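Local structure of Can2 (Sulfobacillus thermosulfidooxidans, 7BDV) at residues 286-292 and 323-329; 257-263 and 278-283. The protein binds the CRISPR signalling molecule cyclic tetra-adenylate through its CARF domains and acts as a dual-specificity nuclease that potentiates type III CRISPR defence. All coordinates share one frame; numbering follows the deposited sequence.

Contact 1. Residues 286-292 and 323-329. With nucleotides of chain E.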
loop_
_atom_site.group_PDB
_atom_site.type_symbol
_atom_site.label_atom_id
_atom_site.label_comp_id
_atom_site.label_asym_id
_atom_site.label_seq_id
_atom_site.Cartn_x
_atom_site.Cartn_y
_atom_site.Cartn_z
ATOM N N LYS A 286 -6.292 -15.616 4.748
ATOM C CA LYS A 286 -5.705 -14.251 4.718
ATOM C C LYS A 286 -4.435 -14.231 5.560
ATOM O O LYS A 286 -4.487 -14.783 6.704
ATOM C CB LYS A 286 -6.715 -13.249 5.273
ATOM C CG LYS A 286 -7.950 -13.030 4.426
ATOM C CD LYS A 286 -8.821 -11.939 5.034
ATOM C CE LYS A 286 -10.233 -11.893 4.499
ATOM N NZ LYS A 286 -11.090 -12.878 5.207
ATOM N N LEU A 287 -3.355 -13.647 5.035
ATOM C CA LEU A 287 -2.098 -13.540 5.795
ATOM C C LEU A 287 -2.232 -12.398 6.802
ATOM O O LEU A 287 -2.656 -11.302 6.419
ATOM C CB LEU A 287 -0.916 -13.365 4.862
ATOM C CG LEU A 287 0.435 -13.550 5.524
ATOM C CD1 LEU A 287 0.636 -14.996 5.938
ATOM C CD2 LEU A 287 1.537 -13.120 4.586
ATOM N N HIS A 288 -1.915 -12.703 8.049
ATOM C CA HIS A 288 -1.935 -11.782 9.207
ATOM C C HIS A 288 -0.486 -11.539 9.610
ATOM O O HIS A 288 0.241 -12.518 9.843
ATOM C CB HIS A 288 -2.766 -12.387 10.329
ATOM C CG HIS A 288 -4.230 -12.464 10.102
ATOM N ND1 HIS A 288 -4.786 -13.300 9.157
ATOM C CD2 HIS A 288 -5.269 -11.872 10.740
ATOM C CE1 HIS A 288 -6.102 -13.182 9.190
ATOM N NE2 HIS A 288 -6.426 -12.302 10.157
ATOM N N VAL A 289 -0.077 -10.271 9.669
ATOM C CA VAL A 289 1.280 -9.838 10.080
ATOM C C VAL A 289 1.141 -8.966 11.335
ATOM O O VAL A 289 0.366 -7.974 11.297
ATOM C CB VAL A 289 1.967 -9.115 8.909
ATOM C CG1 VAL A 289 3.362 -8.621 9.253
ATOM C CG2 VAL A 289 1.993 -9.998 7.656
ATOM N N ILE A 290 1.838 -9.316 12.412
ATOM C CA ILE A 290 1.965 -8.463 13.639
ATOM C C ILE A 290 3.390 -7.900 13.699
ATOM O O ILE A 290 4.348 -8.689 13.556
ATOM C CB ILE A 290 1.615 -9.245 14.909
ATOM C CG1 ILE A 290 0.241 -9.892 14.805
ATOM C CG2 ILE A 290 1.732 -8.360 16.148
ATOM C CD1 ILE A 290 -0.004 -10.939 15.826
ATOM N N GLU A 291 3.506 -6.575 13.803
ATOM C CA GLU A 291 4.726 -5.846 14.235
ATOM C C GLU A 291 4.652 -5.634 15.755
ATOM O O GLU A 291 3.716 -4.950 16.236
ATOM C CB GLU A 291 4.814 -4.523 13.463
ATOM C CG GLU A 291 6.070 -3.720 13.737
ATOM C CD GLU A 291 7.342 -4.252 13.091
ATOM O OE1 GLU A 291 7.266 -5.244 12.309
ATOM O OE2 GLU A 291 8.408 -3.647 13.346
ATOM N N CYS A 292 5.552 -6.271 16.517
ATOM C CA CYS A 292 5.598 -6.167 18.010
ATOM C C CYS A 292 7.024 -5.960 18.535
ATOM O O CYS A 292 7.171 -5.895 19.766
ATOM C CB CYS A 292 4.944 -7.383 18.653
ATOM S SG CYS A 292 5.459 -8.931 17.873
ATOM N N LYS A 323 -5.826 -7.859 0.503
ATOM C CA LYS A 323 -6.672 -8.572 1.492
ATOM C C LYS A 323 -5.845 -9.017 2.713
ATOM O O LYS A 323 -6.441 -9.606 3.653
ATOM C CB LYS A 323 -7.368 -9.783 0.860
ATOM C CG LYS A 323 -8.253 -9.475 -0.331
ATOM C CD LYS A 323 -9.310 -8.430 -0.056
ATOM C CE LYS A 323 -10.340 -8.355 -1.164
ATOM N NZ LYS A 323 -11.688 -8.058 -0.628
ATOM N N GLY A 324 -4.528 -8.823 2.691
ATOM C CA GLY A 324 -3.635 -9.090 3.836
ATOM C C GLY A 324 -3.942 -8.149 4.986
ATOM O O GLY A 324 -4.488 -7.063 4.726
ATOM N N LYS A 325 -3.667 -8.566 6.220
ATOM C CA LYS A 325 -4.070 -7.841 7.454
ATOM C C LYS A 325 -2.837 -7.621 8.320
ATOM O O LYS A 325 -2.053 -8.563 8.494
ATOM C CB LYS A 325 -5.160 -8.623 8.190
ATOM C CG LYS A 325 -6.500 -8.597 7.481
ATOM C CD LYS A 325 -7.483 -9.591 7.969
ATOM C CE LYS A 325 -8.069 -9.210 9.311
ATOM N NZ LYS A 325 -8.890 -10.340 9.809
ATOM N N SER A 326 -2.674 -6.408 8.838
ATOM C CA SER A 326 -1.480 -5.961 9.592
ATOM C C SER A 326 -1.927 -5.397 10.933
ATOM O O SER A 326 -2.973 -4.760 11.043
ATOM C CB SER A 326 -0.683 -4.986 8.785
ATOM O OG SER A 326 -1.480 -3.856 8.453
HETATM N N MSE A 327 -1.157 -5.680 11.979
HETATM C CA MSE A 327 -1.422 -5.126 13.299
HETATM C C MSE A 327 -0.124 -4.590 13.876
HETATM O O MSE A 327 0.940 -5.170 13.654
HETATM C CB MSE A 327 -1.980 -6.178 14.254
HETATM C CG MSE A 327 -1.942 -5.726 15.708
HETATM SE SE MSE A 327 -2.830 -6.986 16.855
HETATM C CE MSE A 327 -4.695 -6.345 16.956
ATOM N N PHE A 328 -0.237 -3.483 14.612
ATOM C CA PHE A 328 0.888 -2.928 15.340
ATOM C C PHE A 328 0.582 -3.048 16.827
ATOM O O PHE A 328 -0.375 -2.420 17.321
ATOM C CB PHE A 328 1.164 -1.500 14.860
ATOM C CG PHE A 328 2.298 -0.793 15.555
ATOM C CD1 PHE A 328 3.382 -1.496 16.056
ATOM C CD2 PHE A 328 2.310 0.590 15.673
ATOM C CE1 PHE A 328 4.431 -0.844 16.677
ATOM C CE2 PHE A 328 3.374 1.244 16.287
ATOM C CZ PHE A 328 4.425 0.525 16.787
ATOM N N ALA A 329 1.339 -3.887 17.520
ATOM C CA ALA A 329 1.185 -4.189 18.962
ATOM C C ALA A 329 2.369 -3.597 19.718
ATOM O O ALA A 329 3.517 -3.779 19.259
ATOM C CB ALA A 329 1.079 -5.694 19.170
ATOM P P A E 1 -7.204 -7.831 -9.475
ATOM O OP1 A E 1 -6.124 -8.894 -9.560
ATOM O OP2 A E 1 -6.834 -6.815 -8.406
ATOM O "O5'" A E 1 -8.592 -8.520 -9.128
ATOM C "C5'" A E 1 -8.632 -9.345 -7.968
ATOM C "C4'" A E 1 -10.072 -9.594 -7.654
ATOM O "O4'" A E 1 -10.148 -10.718 -6.754
ATOM C "C3'" A E 1 -10.798 -8.459 -6.924
ATOM O "O3'" A E 1 -12.172 -8.639 -7.092
ATOM C "C2'" A E 1 -10.538 -8.805 -5.471
ATOM O "O2'" A E 1 -11.500 -8.201 -4.636
ATOM C "C1'" A E 1 -10.769 -10.316 -5.557
ATOM N N9 A E 1 -10.240 -11.154 -4.532
ATOM C C8 A E 1 -10.883 -12.241 -4.015
ATOM N N7 A E 1 -10.180 -12.874 -3.119
ATOM C C5 A E 1 -8.992 -12.181 -3.069
ATOM C C6 A E 1 -7.825 -12.371 -2.316
ATOM N N6 A E 1 -7.656 -13.359 -1.447
ATOM N N1 A E 1 -6.814 -11.510 -2.528
ATOM C C2 A E 1 -6.978 -10.524 -3.407
ATOM N N3 A E 1 -8.024 -10.223 -4.135
ATOM C C4 A E 1 -9.007 -11.117 -3.946
#
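K286 lays its aliphatic stem across the mouth of this parallel strand pair, with CD 3.6 Å from K323 O and 4.0 Å from K325 CD, while its NZ bonds S121 O. K323 reaches the activator itself: its CG sits over the face of adenine A1 of chain E, 3.3 Å from N1. At L287 the backbone pairing begins, its carbonyl accepting K325 N at 2.9 Å. H288 then swings its ring back beside its own backbone N (chi1 -70°), which lets ND1 donate to K286 O nearly in the ring plane. The other ring nitrogen, NE2, accepts K325 NZ at 3.2 Å, from 30° out of that plane, and K325 CB lies over one ring face, toward the rim. V289 and E291 carry the regular bonding onward: each N-H meets a carbonyl of the partner strand, and each carbonyl takes an N-H in return. Between them, I290 packs CG2 against A329 CB at 4.1 Å. E291 O accepts A329 N and also meets the F328 ring at its edge, 3.5 Å from CD1. Past the last backbone bond, C292 still packs CB against A329 CB. With ND1 donating and NE2 accepting, the H288 imidazole is probably neutral, and both bonds limit its rotation; K325 NZ, shared with W363 O and the W363 ring, ties this strand pair to helix 356-365.

Contact 2. Residues 257-263 and 278-283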
loop_
_atom_site.group_PDB
_atom_site.type_symbol
_atom_site.label_atom_id
_atom_site.label_comp_id
_atom_site.label_asym_id
_atom_site.label_seq_id
_atom_site.Cartn_x
_atom_site.Cartn_y
_atom_site.Cartn_z
ATOM N N TYR A 257 -9.436 -21.382 17.821
ATOM C CA TYR A 257 -9.588 -20.798 16.470
ATOM C C TYR A 257 -8.535 -21.430 15.557
ATOM O O TYR A 257 -7.376 -21.595 15.953
ATOM C CB TYR A 257 -9.453 -19.282 16.513
ATOM C CG TYR A 257 -10.488 -18.583 17.362
ATOM C CD1 TYR A 257 -10.381 -18.552 18.740
ATOM C CD2 TYR A 257 -11.514 -17.868 16.786
ATOM C CE1 TYR A 257 -11.305 -17.890 19.532
ATOM C CE2 TYR A 257 -12.446 -17.188 17.557
ATOM C CZ TYR A 257 -12.350 -17.214 18.936
ATOM O OH TYR A 257 -13.287 -16.594 19.722
ATOM N N PRO A 258 -8.919 -21.801 14.315
ATOM C CA PRO A 258 -8.009 -22.454 13.363
ATOM C C PRO A 258 -6.994 -21.498 12.710
ATOM O O PRO A 258 -7.020 -21.278 11.539
ATOM C CB PRO A 258 -8.985 -23.009 12.315
ATOM C CG PRO A 258 -10.076 -21.971 12.277
ATOM C CD PRO A 258 -10.254 -21.594 13.736
ATOM N N ILE A 259 -6.123 -20.905 13.514
ATOM C CA ILE A 259 -4.929 -20.149 13.062
ATOM C C ILE A 259 -3.972 -21.174 12.430
ATOM O O ILE A 259 -3.743 -22.170 13.082
ATOM C CB ILE A 259 -4.335 -19.419 14.276
ATOM C CG1 ILE A 259 -5.153 -18.146 14.579
ATOM C CG2 ILE A 259 -2.871 -19.132 14.070
ATOM C CD1 ILE A 259 -4.687 -17.402 15.795
ATOM N N LYS A 260 -3.430 -20.912 11.243
ATOM C CA LYS A 260 -2.562 -21.871 10.493
ATOM C C LYS A 260 -1.157 -21.290 10.310
ATOM O O LYS A 260 -1.041 -20.056 10.047
ATOM C CB LYS A 260 -3.173 -22.166 9.115
ATOM C CG LYS A 260 -4.166 -23.310 9.084
ATOM C CD LYS A 260 -4.397 -23.822 7.677
ATOM C CE LYS A 260 -3.190 -24.501 7.064
ATOM N NZ LYS A 260 -3.423 -24.752 5.629
ATOM N N ASN A 261 -0.128 -22.142 10.394
ATOM C CA ASN A 261 1.272 -21.816 10.011
ATOM C C ASN A 261 1.790 -20.628 10.837
ATOM O O ASN A 261 2.515 -19.775 10.283
ATOM C CB ASN A 261 1.386 -21.528 8.513
ATOM C CG ASN A 261 0.993 -22.697 7.631
ATOM O OD1 ASN A 261 0.433 -22.524 6.547
ATOM N ND2 ASN A 261 1.295 -23.908 8.066
ATOM N N LEU A 262 1.431 -20.562 12.118
ATOM C CA LEU A 262 1.897 -19.496 13.050
ATOM C C LEU A 262 3.413 -19.570 13.115
ATOM O O LEU A 262 3.938 -20.637 13.481
ATOM C CB LEU A 262 1.275 -19.745 14.418
ATOM C CG LEU A 262 1.660 -18.758 15.512
ATOM C CD1 LEU A 262 1.304 -17.323 15.137
ATOM C CD2 LEU A 262 0.993 -19.135 16.825
ATOM N N THR A 263 4.093 -18.482 12.775
ATOM C CA THR A 263 5.570 -18.396 12.705
ATOM C C THR A 263 6.015 -17.094 13.383
ATOM O O THR A 263 5.271 -16.091 13.297
ATOM C CB THR A 263 6.036 -18.484 11.241
ATOM O OG1 THR A 263 5.330 -19.507 10.538
ATOM C CG2 THR A 263 7.508 -18.792 11.109
ATOM N N ASP A 278 7.757 -10.008 12.369
ATOM C CA ASP A 278 7.800 -10.431 13.788
ATOM C C ASP A 278 6.957 -11.700 13.968
ATOM O O ASP A 278 7.484 -12.680 14.515
ATOM C CB ASP A 278 7.356 -9.315 14.734
ATOM C CG ASP A 278 8.158 -8.023 14.641
ATOM O OD1 ASP A 278 9.318 -8.070 14.154
ATOM O OD2 ASP A 278 7.600 -6.962 15.012
ATOM N N VAL A 279 5.674 -11.661 13.616
ATOM C CA VAL A 279 4.733 -12.813 13.770
ATOM C C VAL A 279 3.819 -12.842 12.551
ATOM O O VAL A 279 3.290 -11.768 12.198
ATOM C CB VAL A 279 3.891 -12.719 15.060
ATOM C CG1 VAL A 279 3.051 -13.959 15.268
ATOM C CG2 VAL A 279 4.741 -12.453 16.280
ATOM N N VAL A 280 3.647 -14.013 11.934
ATOM C CA VAL A 280 2.747 -14.203 10.758
ATOM C C VAL A 280 1.936 -15.477 10.986
ATOM O O VAL A 280 2.429 -16.397 11.658
ATOM C CB VAL A 280 3.521 -14.222 9.426
ATOM C CG1 VAL A 280 4.536 -13.082 9.347
ATOM C CG2 VAL A 280 4.182 -15.548 9.156
ATOM N N PHE A 281 0.695 -15.483 10.527
ATOM C CA PHE A 281 -0.167 -16.686 10.450
ATOM C C PHE A 281 -1.172 -16.465 9.335
ATOM O O PHE A 281 -1.355 -15.282 8.861
ATOM C CB PHE A 281 -0.864 -16.999 11.778
ATOM C CG PHE A 281 -1.690 -15.884 12.371
ATOM C CD1 PHE A 281 -1.091 -14.865 13.098
ATOM C CD2 PHE A 281 -3.052 -15.842 12.187
ATOM C CE1 PHE A 281 -1.855 -13.832 13.624
ATOM C CE2 PHE A 281 -3.821 -14.819 12.732
ATOM C CZ PHE A 281 -3.217 -13.820 13.453
ATOM N N LEU A 282 -1.822 -17.562 8.965
ATOM C CA LEU A 282 -2.992 -17.578 8.066
ATOM C C LEU A 282 -4.223 -17.809 8.924
ATOM O O LEU A 282 -4.209 -18.663 9.833
ATOM C CB LEU A 282 -2.855 -18.696 7.028
ATOM C CG LEU A 282 -2.020 -18.388 5.804
ATOM C CD1 LEU A 282 -1.941 -19.618 4.915
ATOM C CD2 LEU A 282 -2.588 -17.229 5.021
ATOM N N TYR A 283 -5.289 -17.119 8.593
ATOM C CA TYR A 283 -6.625 -17.328 9.191
ATOM C C TYR A 283 -7.649 -16.960 8.143
ATOM O O TYR A 283 -7.584 -15.824 7.681
ATOM C CB TYR A 283 -6.802 -16.475 10.447
ATOM C CG TYR A 283 -8.072 -16.768 11.189
ATOM C CD1 TYR A 283 -8.183 -17.947 11.878
ATOM C CD2 TYR A 283 -9.157 -15.897 11.204
ATOM C CE1 TYR A 283 -9.335 -18.278 12.564
ATOM C CE2 TYR A 283 -10.318 -16.206 11.890
ATOM C CZ TYR A 283 -10.407 -17.406 12.569
ATOM O OH TYR A 283 -11.533 -17.768 13.239
#
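Between K260 and L282 the backbones exchange two hydrogen bonds, K260 N to L282 O and L282 N to K260 O, both 2.8 Å. T263 and V280 form a second antiparallel hydrogen-bonded pair further on, with T263 N 2.9 Å from V280 O. Two residues, N261 and L262, span the interval that F281 alone fills opposite, and the register slips by one. Polar side chains brace this irregular point: T263 OG1 donates to N261 O at 2.8 Å, from well above the carbonyl plane, and N261 OD1 accepts the backbone N of V143.

The apolar contacts centre on F281. Its ring projects between backbone N and carbonyl carbon (chi1 55°), where I259 and L262 can both reach it. I259 sets CD1 over one ring face and CG2 3.7 Å from F281 CB; L262 brings CD1 to 4.0 Å from F281 CD1 and also touches V279 CG1 with it.

Aromatic and turn contacts close the far end. The Y283 side chain crosses that of P258 at a slant, its CE1 3.6 Å from P258 CD, and P258 O lies at the ring's edge. Its OH meets the edge of the Y257 ring, 3.5 Å from CD2. P258 itself centres an inverse gamma turn, in which I259 N bonds Y257 O.

The whole is an antiparallel strand pair interrupted by a beta bulge, entered through a tight turn that follows helix 231-254, within the mixed sheet of the Card1-like endonuclease domain.

Contact 2 precedes contact 1 along the chain, the two in series, and their centres lie about 10 Å apart in one mixed sheet of the endonuclease domain. Strands 279-283 and 286-291, consecutive and antiparallel, join them, so that the antiparallel part of contact 2 passes into the parallel beta-alpha-beta unit of contact 1, with helix 306-320 as its crossover. Helices 231-254 and 356-365 pack on both contacts. At the seam, F281 stacks on H288, and D278 OD2 lies 2.6 Å from C292 N, a probable hydrogen bond. D278 and E291, brought close there, are consistent with the acidic residues of a PDDEXK-type nuclease site.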